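PDB 4FAJ: PrgZ from Enterococcus faecalis, which acts as a membrane-anchored extracellular pheromone receptor that binds peptides and probably serves peptide uptake, as a member of solute-binding protein family 5. Local coordinates for residues Lys336-Ala341 against Glu396-Ala401; Tyr344-Glu349 against Gly432-Ser437; Leu322-Thr327 against Asn523-Val528; Thr411-Leu416 against Glu439-Thr444; Glu329-Gln334 against Leu407-Ser412. All blocks are in the same frame, centred on the assembly; numbering follows the deposited sequence.

Contact 1: Lys336-Ala341 against Glu396-Ala401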
# COMPACT_ATOMS: atom_id res chain seq x y z
N LYS A 336 18.09 10.87 -18.85
CA LYS A 336 16.66 10.93 -19.16
C LYS A 336 16.28 10.09 -20.38
O LYS A 336 15.23 9.46 -20.39
CB LYS A 336 16.19 12.38 -19.35
CG LYS A 336 14.67 12.54 -19.31
CD LYS A 336 14.22 14.00 -19.45
CE LYS A 336 14.41 14.76 -18.13
NZ LYS A 336 13.88 16.15 -18.18
N ASN A 337 17.13 10.07 -21.41
CA ASN A 337 16.86 9.24 -22.60
C ASN A 337 16.83 7.73 -22.32
O ASN A 337 16.04 7.00 -22.93
CB ASN A 337 17.84 9.56 -23.73
CG ASN A 337 17.66 10.98 -24.29
OD1 ASN A 337 16.53 11.41 -24.56
ND2 ASN A 337 18.76 11.69 -24.47
N VAL A 338 17.68 7.26 -21.41
CA VAL A 338 17.65 5.87 -20.99
C VAL A 338 16.29 5.57 -20.36
O VAL A 338 15.64 4.59 -20.73
CB VAL A 338 18.79 5.53 -19.99
CG1 VAL A 338 18.59 4.14 -19.39
CG2 VAL A 338 20.15 5.65 -20.66
N ARG A 339 15.85 6.43 -19.45
CA ARG A 339 14.57 6.22 -18.76
C ARG A 339 13.40 6.18 -19.75
O ARG A 339 12.54 5.31 -19.67
CB ARG A 339 14.34 7.29 -17.68
CG ARG A 339 15.39 7.28 -16.56
CD ARG A 339 14.92 8.05 -15.34
NE ARG A 339 14.60 9.44 -15.66
CZ ARG A 339 15.47 10.45 -15.65
NH1 ARG A 339 16.75 10.25 -15.34
NH2 ARG A 339 15.07 11.67 -15.96
N LYS A 340 13.40 7.09 -20.72
CA LYS A 340 12.36 7.12 -21.74
C LYS A 340 12.42 5.90 -22.64
O LYS A 340 11.38 5.37 -23.03
CB LYS A 340 12.45 8.41 -22.56
CG LYS A 340 12.10 9.64 -21.75
CD LYS A 340 12.25 10.91 -22.58
CE LYS A 340 11.75 12.12 -21.80
NZ LYS A 340 12.05 13.39 -22.53
N ALA A 341 13.63 5.43 -22.96
CA ALA A 341 13.77 4.18 -23.71
C ALA A 341 13.13 3.01 -22.97
O ALA A 341 12.44 2.21 -23.57
CB ALA A 341 15.23 3.89 -24.00
N GLU A 396 15.16 4.33 -30.62
CA GLU A 396 15.73 5.63 -30.93
C GLU A 396 16.18 6.43 -29.71
O GLU A 396 17.20 7.12 -29.78
CB GLU A 396 14.75 6.44 -31.77
CG GLU A 396 14.52 5.79 -33.13
CD GLU A 396 14.19 6.79 -34.20
OE1 GLU A 396 13.83 7.94 -33.85
OE2 GLU A 396 14.29 6.43 -35.38
N TYR A 397 15.44 6.37 -28.61
CA TYR A 397 15.87 7.02 -27.38
C TYR A 397 17.15 6.36 -26.84
O TYR A 397 18.03 7.02 -26.29
CB TYR A 397 14.78 7.01 -26.31
CG TYR A 397 13.85 8.21 -26.37
CD1 TYR A 397 14.28 9.46 -25.96
CD2 TYR A 397 12.55 8.08 -26.83
CE1 TYR A 397 13.44 10.57 -26.00
CE2 TYR A 397 11.69 9.18 -26.88
CZ TYR A 397 12.14 10.41 -26.47
OH TYR A 397 11.28 11.48 -26.52
N TRP A 398 17.24 5.04 -27.02
CA TRP A 398 18.42 4.29 -26.61
C TRP A 398 19.64 4.70 -27.44
O TRP A 398 20.70 4.94 -26.88
CB TRP A 398 18.15 2.79 -26.72
CG TRP A 398 19.30 1.90 -26.34
CD1 TRP A 398 19.95 1.01 -27.14
CD2 TRP A 398 19.94 1.82 -25.05
NE1 TRP A 398 20.95 0.38 -26.44
CE2 TRP A 398 20.97 0.86 -25.16
CE3 TRP A 398 19.74 2.46 -23.83
CZ2 TRP A 398 21.80 0.52 -24.08
CZ3 TRP A 398 20.57 2.13 -22.75
CH2 TRP A 398 21.58 1.17 -22.89
N ASP A 399 19.48 4.81 -28.75
CA ASP A 399 20.57 5.25 -29.63
C ASP A 399 21.03 6.66 -29.27
O ASP A 399 22.23 6.96 -29.28
CB ASP A 399 20.16 5.18 -31.11
CG ASP A 399 20.10 3.75 -31.64
OD1 ASP A 399 20.72 2.84 -31.04
OD2 ASP A 399 19.44 3.53 -32.68
N LYS A 400 20.08 7.53 -28.92
CA LYS A 400 20.40 8.87 -28.46
C LYS A 400 21.19 8.82 -27.15
O LYS A 400 22.19 9.52 -26.99
CB LYS A 400 19.10 9.68 -28.30
CG LYS A 400 19.28 11.15 -27.94
CD LYS A 400 17.92 11.84 -27.75
CE LYS A 400 17.36 12.45 -29.01
NZ LYS A 400 17.42 13.94 -28.95
N ALA A 401 20.77 7.97 -26.22
CA ALA A 401 21.45 7.83 -24.92
C ALA A 401 22.89 7.34 -25.06
O ALA A 401 23.78 7.83 -24.36
CB ALA A 401 20.67 6.90 -24.01
O HOH W 1 15.74 13.37 -26.01

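Contact 2: Tyr344-Glu349 against Gly432-Ser437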
# COMPACT_ATOMS: atom_id res chain seq x y z
N TYR A 344 9.22 3.34 -23.19
CA TYR A 344 8.66 3.00 -24.51
C TYR A 344 8.83 1.52 -24.88
O TYR A 344 8.08 1.00 -25.72
CB TYR A 344 9.25 3.90 -25.60
CG TYR A 344 8.64 5.28 -25.63
CD1 TYR A 344 7.30 5.45 -25.95
CD2 TYR A 344 9.39 6.41 -25.32
CE1 TYR A 344 6.73 6.71 -25.99
CE2 TYR A 344 8.83 7.67 -25.36
CZ TYR A 344 7.50 7.82 -25.68
OH TYR A 344 6.94 9.08 -25.71
N ALA A 345 9.80 0.86 -24.26
CA ALA A 345 10.09 -0.54 -24.58
C ALA A 345 9.11 -1.54 -23.96
O ALA A 345 9.08 -2.70 -24.38
CB ALA A 345 11.52 -0.89 -24.17
N ILE A 346 8.33 -1.12 -22.95
CA ILE A 346 7.44 -2.07 -22.25
C ILE A 346 6.11 -2.28 -22.99
O ILE A 346 5.29 -1.36 -23.10
CB ILE A 346 7.14 -1.65 -20.79
CG1 ILE A 346 8.44 -1.40 -20.00
CG2 ILE A 346 6.33 -2.74 -20.09
CD1 ILE A 346 9.47 -2.42 -20.19
N ASP A 347 5.92 -3.50 -23.50
CA ASP A 347 4.68 -3.89 -24.14
C ASP A 347 3.70 -4.32 -23.05
O ASP A 347 3.59 -5.50 -22.71
CB ASP A 347 4.91 -5.00 -25.15
CG ASP A 347 3.67 -5.35 -25.97
OD1 ASP A 347 2.57 -4.86 -25.66
OD2 ASP A 347 3.82 -6.13 -26.92
N ARG A 348 2.98 -3.33 -22.52
CA ARG A 348 2.08 -3.55 -21.38
C ARG A 348 0.91 -4.46 -21.74
O ARG A 348 0.51 -5.29 -20.92
CB ARG A 348 1.55 -2.20 -20.87
CG ARG A 348 2.64 -1.31 -20.31
CD ARG A 348 2.14 0.11 -20.04
NE ARG A 348 3.19 0.95 -19.48
CZ ARG A 348 4.21 1.46 -20.17
NH1 ARG A 348 4.34 1.25 -21.48
NH2 ARG A 348 5.12 2.20 -19.54
N GLU A 349 0.36 -4.32 -22.94
CA GLU A 349 -0.79 -5.14 -23.34
C GLU A 349 -0.43 -6.62 -23.41
O GLU A 349 -1.21 -7.46 -22.97
CB GLU A 349 -1.40 -4.68 -24.68
CG GLU A 349 -1.99 -3.25 -24.65
CD GLU A 349 -3.12 -3.04 -23.63
OE1 GLU A 349 -3.65 -4.03 -23.08
OE2 GLU A 349 -3.48 -1.87 -23.39
N GLY A 432 13.30 -9.45 -20.93
CA GLY A 432 13.27 -9.72 -22.37
C GLY A 432 12.83 -8.54 -23.22
O GLY A 432 13.37 -8.33 -24.30
N GLN A 433 11.86 -7.77 -22.72
CA GLN A 433 11.39 -6.55 -23.40
C GLN A 433 12.48 -5.49 -23.47
O GLN A 433 12.68 -4.86 -24.52
CB GLN A 433 10.19 -5.97 -22.67
CG GLN A 433 9.01 -6.89 -22.67
CD GLN A 433 8.27 -6.87 -23.97
OE1 GLN A 433 7.86 -5.82 -24.46
NE2 GLN A 433 8.06 -8.05 -24.54
N LEU A 434 13.18 -5.29 -22.36
CA LEU A 434 14.22 -4.28 -22.31
C LEU A 434 15.41 -4.70 -23.18
O LEU A 434 15.91 -3.92 -23.98
CB LEU A 434 14.65 -4.02 -20.86
CG LEU A 434 13.59 -3.29 -20.02
CD1 LEU A 434 14.09 -3.13 -18.58
CD2 LEU A 434 13.23 -1.94 -20.62
N GLN A 435 15.82 -5.96 -23.06
CA GLN A 435 16.92 -6.49 -23.88
C GLN A 435 16.60 -6.45 -25.38
O GLN A 435 17.48 -6.19 -26.18
CB GLN A 435 17.33 -7.89 -23.41
CG GLN A 435 18.01 -7.83 -22.03
CD GLN A 435 18.49 -9.17 -21.48
OE1 GLN A 435 19.26 -9.19 -20.53
NE2 GLN A 435 18.03 -10.27 -22.06
N ASP A 436 15.33 -6.65 -25.74
CA ASP A 436 14.91 -6.65 -27.15
C ASP A 436 14.90 -5.27 -27.82
O ASP A 436 15.06 -5.19 -29.04
CB ASP A 436 13.53 -7.29 -27.30
CG ASP A 436 13.19 -7.61 -28.76
OD1 ASP A 436 14.03 -8.22 -29.46
OD2 ASP A 436 12.07 -7.25 -29.22
N SER A 437 14.67 -4.21 -27.05
CA SER A 437 14.59 -2.86 -27.60
C SER A 437 15.80 -1.97 -27.31
O SER A 437 16.01 -0.97 -28.00
CB SER A 437 13.34 -2.15 -27.09
OG SER A 437 12.18 -2.66 -27.71
O HOH W 2 10.60 -4.10 -26.10

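Contact 3: Leu322-Thr327 against Asn523-Val528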
# COMPACT_ATOMS: atom_id res chain seq x y z
N LEU A 322 8.21 0.12 -12.49
CA LEU A 322 9.67 0.01 -12.41
C LEU A 322 10.15 1.30 -11.77
O LEU A 322 10.08 2.39 -12.38
CB LEU A 322 10.33 -0.15 -13.78
CG LEU A 322 10.32 -1.53 -14.42
CD1 LEU A 322 11.07 -1.51 -15.73
CD2 LEU A 322 10.93 -2.56 -13.50
N GLU A 323 10.56 1.21 -10.51
CA GLU A 323 11.22 2.32 -9.85
C GLU A 323 12.67 2.33 -10.29
O GLU A 323 13.26 1.27 -10.53
CB GLU A 323 11.11 2.22 -8.33
CG GLU A 323 9.71 2.46 -7.82
CD GLU A 323 9.68 2.73 -6.33
OE1 GLU A 323 10.02 3.87 -5.92
OE2 GLU A 323 9.28 1.82 -5.57
N MET A 324 13.24 3.52 -10.40
CA MET A 324 14.57 3.71 -10.98
C MET A 324 15.42 4.57 -10.05
O MET A 324 15.02 5.68 -9.69
CB MET A 324 14.44 4.40 -12.33
CG MET A 324 13.87 3.52 -13.44
SD MET A 324 13.42 4.43 -14.94
CE MET A 324 12.17 5.53 -14.32
N ASN A 325 16.60 4.07 -9.70
CA ASN A 325 17.54 4.80 -8.85
C ASN A 325 18.19 5.96 -9.60
O ASN A 325 19.07 5.77 -10.44
CB ASN A 325 18.62 3.85 -8.32
CG ASN A 325 19.50 4.49 -7.25
OD1 ASN A 325 19.70 5.72 -7.24
ND2 ASN A 325 20.05 3.66 -6.36
N GLN A 326 17.74 7.17 -9.28
CA GLN A 326 18.16 8.40 -9.95
C GLN A 326 18.93 9.33 -8.99
O GLN A 326 18.93 10.54 -9.16
CB GLN A 326 16.92 9.15 -10.49
CG GLN A 326 16.09 8.34 -11.51
CD GLN A 326 14.62 8.75 -11.55
OE1 GLN A 326 14.27 9.83 -12.08
NE2 GLN A 326 13.75 7.91 -10.99
N THR A 327 19.61 8.75 -8.00
CA THR A 327 20.40 9.55 -7.06
C THR A 327 21.70 10.09 -7.67
O THR A 327 22.28 11.06 -7.17
CB THR A 327 20.73 8.72 -5.80
OG1 THR A 327 21.38 7.51 -6.19
CG2 THR A 327 19.47 8.41 -5.03
N ASN A 523 6.80 13.07 -18.12
CA ASN A 523 7.67 13.74 -19.08
C ASN A 523 9.15 13.68 -18.67
O ASN A 523 10.02 13.63 -19.53
CB ASN A 523 7.24 15.20 -19.27
CG ASN A 523 5.90 15.30 -19.98
OD1 ASN A 523 5.37 14.30 -20.49
ND2 ASN A 523 5.36 16.50 -20.05
N ASP A 524 9.40 13.70 -17.36
CA ASP A 524 10.76 13.50 -16.82
C ASP A 524 11.13 12.01 -16.82
O ASP A 524 12.30 11.66 -16.65
CB ASP A 524 10.85 13.99 -15.37
CG ASP A 524 10.91 15.51 -15.23
OD1 ASP A 524 11.13 16.22 -16.23
OD2 ASP A 524 10.76 16.00 -14.08
N MET A 525 10.12 11.16 -17.00
CA MET A 525 10.11 9.71 -16.72
C MET A 525 10.83 9.34 -15.43
O MET A 525 11.82 8.59 -15.43
CB MET A 525 10.63 8.88 -17.90
CG MET A 525 10.28 7.38 -17.81
SD MET A 525 8.54 6.97 -17.56
CE MET A 525 7.75 7.80 -18.91
N GLY A 526 10.32 9.86 -14.33
CA GLY A 526 10.86 9.60 -13.00
C GLY A 526 10.47 8.26 -12.41
O GLY A 526 11.08 7.82 -11.43
N VAL A 527 9.44 7.64 -12.99
CA VAL A 527 8.95 6.32 -12.61
C VAL A 527 8.22 5.74 -13.82
O VAL A 527 7.62 6.50 -14.58
CB VAL A 527 7.99 6.41 -11.40
CG1 VAL A 527 6.63 7.04 -11.80
CG2 VAL A 527 7.80 5.05 -10.75
N VAL A 528 8.29 4.43 -14.03
CA VAL A 528 7.65 3.78 -15.19
C VAL A 528 6.44 2.97 -14.73
O VAL A 528 6.61 1.94 -14.09
CB VAL A 528 8.61 2.81 -15.92
CG1 VAL A 528 7.88 2.04 -17.06
CG2 VAL A 528 9.82 3.55 -16.48
O HOH W 3 11.40 5.71 -9.68

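Contact 4: Thr411-Leu416 against Glu439-Thr444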
# COMPACT_ATOMS: atom_id res chain seq x y z
N THR A 411 27.12 -1.47 -19.12
CA THR A 411 25.90 -1.49 -19.91
C THR A 411 25.01 -2.60 -19.36
O THR A 411 24.66 -3.55 -20.07
CB THR A 411 26.20 -1.73 -21.39
OG1 THR A 411 27.03 -2.90 -21.53
CG2 THR A 411 26.92 -0.55 -21.97
N SER A 412 24.66 -2.44 -18.09
CA SER A 412 23.95 -3.46 -17.34
C SER A 412 23.06 -2.84 -16.26
O SER A 412 23.45 -1.88 -15.59
CB SER A 412 24.96 -4.42 -16.69
OG SER A 412 24.36 -5.15 -15.64
N LEU A 413 21.86 -3.42 -16.09
CA LEU A 413 20.92 -2.98 -15.07
C LEU A 413 20.36 -4.18 -14.34
O LEU A 413 19.91 -5.14 -14.96
CB LEU A 413 19.78 -2.19 -15.70
CG LEU A 413 20.14 -0.83 -16.29
CD1 LEU A 413 18.91 -0.22 -16.95
CD2 LEU A 413 20.71 0.11 -15.23
N ASP A 414 20.37 -4.12 -13.01
CA ASP A 414 19.75 -5.15 -12.20
C ASP A 414 18.30 -4.80 -11.88
O ASP A 414 17.98 -3.64 -11.64
CB ASP A 414 20.51 -5.35 -10.90
CG ASP A 414 19.94 -6.48 -10.08
OD1 ASP A 414 19.98 -7.62 -10.58
OD2 ASP A 414 19.39 -6.22 -8.98
N LEU A 415 17.45 -5.83 -11.86
CA LEU A 415 16.03 -5.68 -11.58
C LEU A 415 15.63 -6.53 -10.36
O LEU A 415 15.61 -7.77 -10.44
CB LEU A 415 15.21 -6.11 -12.81
CG LEU A 415 13.69 -6.11 -12.68
CD1 LEU A 415 13.17 -4.78 -12.11
CD2 LEU A 415 13.05 -6.39 -14.04
N LEU A 416 15.33 -5.86 -9.25
CA LEU A 416 14.87 -6.54 -8.03
C LEU A 416 13.40 -6.89 -8.13
O LEU A 416 12.56 -6.07 -8.53
CB LEU A 416 15.09 -5.66 -6.79
CG LEU A 416 16.50 -5.50 -6.24
CD1 LEU A 416 16.46 -4.73 -4.91
CD2 LEU A 416 17.19 -6.86 -6.08
N GLU A 439 19.35 -2.44 -27.52
CA GLU A 439 20.38 -3.37 -28.01
C GLU A 439 21.64 -3.19 -27.18
O GLU A 439 22.12 -2.08 -26.99
CB GLU A 439 20.67 -3.14 -29.50
CG GLU A 439 21.10 -4.40 -30.28
CD GLU A 439 22.60 -4.54 -30.47
OE1 GLU A 439 23.38 -3.88 -29.74
OE2 GLU A 439 23.01 -5.33 -31.36
N GLY A 440 22.17 -4.30 -26.68
CA GLY A 440 23.41 -4.29 -25.93
C GLY A 440 23.22 -4.20 -24.43
O GLY A 440 24.14 -4.53 -23.68
N LEU A 441 22.05 -3.76 -23.98
CA LEU A 441 21.77 -3.68 -22.55
C LEU A 441 21.54 -5.08 -21.98
O LEU A 441 20.72 -5.84 -22.51
CB LEU A 441 20.54 -2.83 -22.27
CG LEU A 441 20.13 -2.67 -20.81
CD1 LEU A 441 21.09 -1.75 -20.06
CD2 LEU A 441 18.70 -2.15 -20.72
N LYS A 442 22.25 -5.41 -20.91
CA LYS A 442 21.97 -6.63 -20.16
C LYS A 442 21.11 -6.29 -18.95
O LYS A 442 21.44 -5.38 -18.20
CB LYS A 442 23.27 -7.32 -19.70
CG LYS A 442 23.02 -8.68 -19.04
CD LYS A 442 24.29 -9.53 -18.92
CE LYS A 442 25.19 -9.06 -17.79
NZ LYS A 442 26.46 -9.84 -17.73
N VAL A 443 20.02 -7.03 -18.76
CA VAL A 443 19.21 -6.92 -17.55
C VAL A 443 19.28 -8.22 -16.75
O VAL A 443 18.99 -9.30 -17.27
CB VAL A 443 17.73 -6.60 -17.88
CG1 VAL A 443 16.87 -6.67 -16.63
CG2 VAL A 443 17.63 -5.22 -18.54
N THR A 444 19.71 -8.12 -15.49
CA THR A 444 19.70 -9.26 -14.58
C THR A 444 18.46 -9.17 -13.72
O THR A 444 18.04 -8.08 -13.33
CB THR A 444 20.96 -9.27 -13.69
OG1 THR A 444 21.07 -8.03 -12.99
CG2 THR A 444 22.21 -9.47 -14.54
O HOH W 4 26.08 -5.91 -22.03

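Contact 5: Glu329-Gln334 against Leu407-Ser412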
# COMPACT_ATOMS: atom_id res chain seq x y z
N GLU A 329 24.14 7.68 -8.34
CA GLU A 329 24.96 6.46 -8.21
C GLU A 329 24.95 5.67 -9.51
O GLU A 329 26.00 5.21 -9.96
CB GLU A 329 24.47 5.57 -7.06
CG GLU A 329 24.42 6.23 -5.67
CD GLU A 329 25.77 6.78 -5.20
OE1 GLU A 329 26.84 6.30 -5.65
OE2 GLU A 329 25.76 7.70 -4.35
N ASN A 330 23.78 5.53 -10.14
CA ASN A 330 23.69 4.83 -11.41
C ASN A 330 23.70 5.80 -12.58
O ASN A 330 22.79 6.62 -12.74
CB ASN A 330 22.44 3.94 -11.45
CG ASN A 330 22.44 3.02 -12.66
OD1 ASN A 330 22.04 3.41 -13.75
ND2 ASN A 330 22.88 1.78 -12.47
N LYS A 331 24.73 5.68 -13.41
CA LYS A 331 24.96 6.61 -14.51
C LYS A 331 23.94 6.44 -15.63
O LYS A 331 23.54 7.43 -16.24
CB LYS A 331 26.38 6.44 -15.05
CG LYS A 331 27.47 6.62 -13.99
CD LYS A 331 27.24 7.89 -13.17
CE LYS A 331 28.53 8.41 -12.55
NZ LYS A 331 28.33 9.78 -12.01
N LEU A 332 23.52 5.20 -15.89
CA LEU A 332 22.49 4.95 -16.90
C LEU A 332 21.15 5.59 -16.52
O LEU A 332 20.56 6.31 -17.32
CB LEU A 332 22.30 3.44 -17.12
CG LEU A 332 23.29 2.72 -18.05
CD1 LEU A 332 23.05 1.22 -17.99
CD2 LEU A 332 23.15 3.21 -19.48
N LEU A 333 20.67 5.35 -15.30
CA LEU A 333 19.31 5.79 -14.92
C LEU A 333 19.23 7.28 -14.61
O LEU A 333 18.14 7.84 -14.54
CB LEU A 333 18.77 4.96 -13.75
CG LEU A 333 18.53 3.48 -14.10
CD1 LEU A 333 18.02 2.72 -12.91
CD2 LEU A 333 17.56 3.36 -15.29
N GLN A 334 20.39 7.90 -14.45
CA GLN A 334 20.51 9.36 -14.36
C GLN A 334 20.23 10.03 -15.73
O GLN A 334 19.83 11.19 -15.79
CB GLN A 334 21.91 9.70 -13.82
CG GLN A 334 22.49 11.07 -14.10
CD GLN A 334 23.85 11.23 -13.41
OE1 GLN A 334 23.92 11.31 -12.19
NE2 GLN A 334 24.92 11.26 -14.20
N LEU A 407 29.67 3.40 -22.53
CA LEU A 407 29.21 2.00 -22.51
C LEU A 407 30.31 1.02 -22.06
O LEU A 407 30.00 -0.11 -21.67
CB LEU A 407 28.67 1.58 -23.88
CG LEU A 407 27.36 2.22 -24.39
CD1 LEU A 407 26.20 1.99 -23.42
CD2 LEU A 407 27.53 3.71 -24.65
N SER A 408 31.57 1.44 -22.11
CA SER A 408 32.69 0.62 -21.61
C SER A 408 32.48 0.29 -20.14
O SER A 408 32.48 -0.89 -19.75
CB SER A 408 34.02 1.35 -21.78
OG SER A 408 34.07 2.08 -22.99
N LYS A 409 32.31 1.34 -19.33
CA LYS A 409 32.07 1.25 -17.89
C LYS A 409 31.07 0.15 -17.54
O LYS A 409 31.44 -0.85 -16.91
CB LYS A 409 31.58 2.61 -17.37
CG LYS A 409 31.04 2.62 -15.93
CD LYS A 409 30.40 3.97 -15.56
CE LYS A 409 29.11 4.25 -16.35
NZ LYS A 409 28.07 3.19 -16.19
N ASN A 410 29.81 0.34 -17.93
CA ASN A 410 28.75 -0.59 -17.55
C ASN A 410 27.50 -0.41 -18.41
O ASN A 410 26.91 0.67 -18.44
CB ASN A 410 28.40 -0.41 -16.06
CG ASN A 410 28.37 -1.73 -15.30
OD1 ASN A 410 27.72 -2.69 -15.71
ND2 ASN A 410 29.09 -1.78 -14.18
N THR A 411 27.12 -1.47 -19.12
CA THR A 411 25.90 -1.49 -19.91
C THR A 411 25.01 -2.60 -19.36
O THR A 411 24.66 -3.55 -20.07
CB THR A 411 26.20 -1.73 -21.39
OG1 THR A 411 27.03 -2.90 -21.53
CG2 THR A 411 26.92 -0.55 -21.97
N SER A 412 24.66 -2.44 -18.09
CA SER A 412 23.95 -3.46 -17.34
C SER A 412 23.06 -2.84 -16.26
O SER A 412 23.45 -1.88 -15.59
CB SER A 412 24.96 -4.42 -16.69
OG SER A 412 24.36 -5.15 -15.64

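Contact 1: Lys336-Ala341 against Glu396-Ala401
An antiparallel helix pair underlies this contact: helix 336-345 and helix 391-402 run past each other with segment axes 7.9 Å apart and 159° between their directions. Alanines in the interface are consistent with so close an approach. Ala-341 CB sits against the root of two aromatic side chains, 3.9 Å from Tyr-397 CB and a little farther from Trp-398 CB. Ala-401 CB meets Val-338 CG2 at 3.6 Å. The same valine methyl, anti to its carbonyl carbon, approaches Trp-398 CZ3 obliquely, the two side chains lying side by side and pointing the same way. Trp-398 has CG anti to the backbone N, and its indole NE1 is satisfied outside the pair by Glu-439 O.

The other flank is less buried and centres on the Tyr-397 ring. Lys-340 CB stands over its face in a CH-pi contact, 4.0 Å from the ring centroid and only 10° off the normal. Beyond CG the lysine chain is extended, which brings Lys-340 CD to 3.6 Å from Tyr-397 CE1. Asn-337 comes to the edge of that ring, in plane, with OD1 3.3 Å from Tyr-397 CD1 and the amide turned 35° from the ring. Asn-337 ND2 rests along the aliphatic part of Lys-400 while donating to Glu-404 OE1; Asn-337 OD1 accepts a 2.6 Å hydrogen bond from a water whose link to Lys-400 NZ is weak.

Contact 2: Tyr344-Glu349 against Gly432-Ser437
A turn between two helices, with Asp-347 as N-cap of helix 348-356 and also the centre of an inverse gamma turn, is docked here against the last turns of helix 421-437. Gln-433 makes the direct polar link. Its chain bends at chi2 (-79°), which turns the amide back so that OE1 accepts from Asp-347 N at 3.2 Å. The N-H...O angle is 148° and the donor stands 37° out of the carbonyl plane, so the bond is neither straight nor on a lone pair. Packing is tight at this point, since Gln-433 OE1 is also 3.1 Å from Asp-347 CB. The carboxylate itself, with CG anti to the backbone N, turns to its own helix, where OD2 is bonded to Ser-350 OG.

The apolar part is buried. Ile-346 CD1 meets Leu-434 CD2 at 3.8 Å, the two side chains crossing obliquely, and the same leucine methyl also touches Ala-345 CB. Ala-345 CB further packs on Ser-437 CB at 3.7 Å. Helix 391-402 lies beside this pair, with Ala-394 touching both residues. One water completes the seam: it donates to Ala-345 O and to Gln-433 O and accepts from Ser-437 OG, each at 2.7 Å.

Contact 3: Leu322-Thr327 against Asn523-Val528
Close packing is concentrated where strand 311-324 pairs with the beginning of strand 528-539. Leu-322 and Val-528 form an antiparallel hydrogen-bonded pair: Leu-322 N donates to Val-528 O at 2.9 Å, and Val-528 N returns a straighter bond (166°) to Leu-322 O at 3.2 Å. On their side-chain face Leu-322 CB and Val-528 CB are 4.0 Å apart. Met-324 extends the buried part. Its chain bends at chi3 (-61°) and puts the terminal methyl CE 3.8 Å from Val-528 CG2 and 3.3 Å from Met-525 O, against the peptide joining Gly-526 to Val-527.

Toward residues 324-326 the backbones diverge, and the looser side is bridged by polar atoms. A water accepts from Met-324 N and donates to Gly-526 O, standing in for a direct backbone bond. Gln-326, partly exposed, uses both N-H bonds of NE2: one goes to Gly-526 O at 2.7 Å, the other to Met-324 O at 2.9 Å. Both acceptors are within 15° of its amide plane, which should fix the rotation of the amide.

Met-525, with positive phi, is the C-prime residue of the Schellman motif ending helix 510-524, after which Met-525 to Val-527 lead into strand 528-539. Arg-339 of helix 336-345 lies against Met-324 and Gln-326 and binds Asp-524 O, while strand 464-470 pairs with strand 311-324 through Ser-465 and Glu-323.

Contact 4: Thr411-Leu416 against Glu439-Thr444
The carboxylate of Asp-414 is the flat side-chain group here, met at its edge: Thr-444 OG1 donates to the anti lone pair of Asp-414 OD1 at 2.7 Å, the two side chains crossing at about a right angle. The aspartate's CG is anti to the backbone N (chi1 -176°), and OD1 also accepts from Thr-446 OG1, so two hydroxyls grip one oxygen.

These residues belong to the parallel strand pair of a beta-alpha-beta crossover, strand 412-418, helix 421-437, strand 442-448. Parallel bridges join Ser-412 to Lys-442, Leu-413 to Val-443 and Asp-414 to Thr-444. The polar sheet face carries Ser-412, Lys-442, Asp-414 and Thr-444, and the other Leu-413 and Val-443. Alongside, Leu-441 brings CD1 4.0 Å from Leu-413 CG, crossing it obliquely.

Four backbone bonds alternate along the ladder. The straightest, at 176°, runs 3.2 Å from Lys-442 N to Thr-411 O. Leu-413 N to Lys-442 O and Leu-415 N to Thr-444 O lie nearly along their C=O axes, while Thr-444 N reaches Leu-413 O. At the start of the pair, where the positive phi of Gly-440 (95°) favours glycine, a water donates to Gly-440 O at 2.9 Å and is hydrogen-bonded to Thr-411 OG1.

Contact 5: Glu329-Gln334 against Leu407-Ser412
Van der Waals contact joins the short helix about 331-334 to the loop 407-412. Leu-332 is the buried element: with CG anti to the carbonyl carbon it sends CD1 onto the loop backbone, 3.9 Å from Asn-410 O and 3.9 Å from Ser-412 O. Within loop 407-412 this methyl meets carbonyl oxygens; beyond it, the Leu-332 side chain also packs on Leu-413 and Leu-441. Asn-410 O and Ser-412 N are buried by this contact and have no polar partner in the model, a likely cost of the packing.

A second, solvent-exposed contact involves two lysines through their methylene groups. Lys-409, bent at chi3 and chi4, lays CE across the base of Lys-331 at about a right angle, 3.7 Å from Lys-331 CG. The charged ends part: Lys-331 bends at chi2 (-49°), and Lys-331 NZ finishes 7.8 Å from Lys-409 NZ, which should ease their repulsion.

Hydrogen bonding stays within each segment or goes to other parts of the chain. Asn-330 has CG anti to the backbone N, so OD1 folds back and accepts from Leu-333 N at 2.8 Å, in the carbonyl plane and with an N-H...O angle of 159°. On the loop, Lys-409 N is held by Asp-406 OD1. An asparagine N-cap is the classic start of a helix, here a short, weakly bonded one set against the loop that leads into strand 412-418.

Along the chain from the N terminus, contact 3 opens first and closes last, so the loop it closes, from strand 311-324 to the start of strand 528-539, holds all the others. Contact 5 opens next and encloses contact 1, which closes at 396-401 before 407-412 returns. Contact 2 opens from the end of helix 336-345 and closes on helix 421-437, crossing contacts 1, 4 and 5. Contact 4 begins on 411-412, where contact 5 ends. Helix 336-345 joins contacts 1 and 2, and its Arg-339 reaches contacts 3 and 5. Trp-398 links the helix pair to the beta-alpha-beta unit at Glu-439, and Gln-435 links helix 421-437 to Val-443.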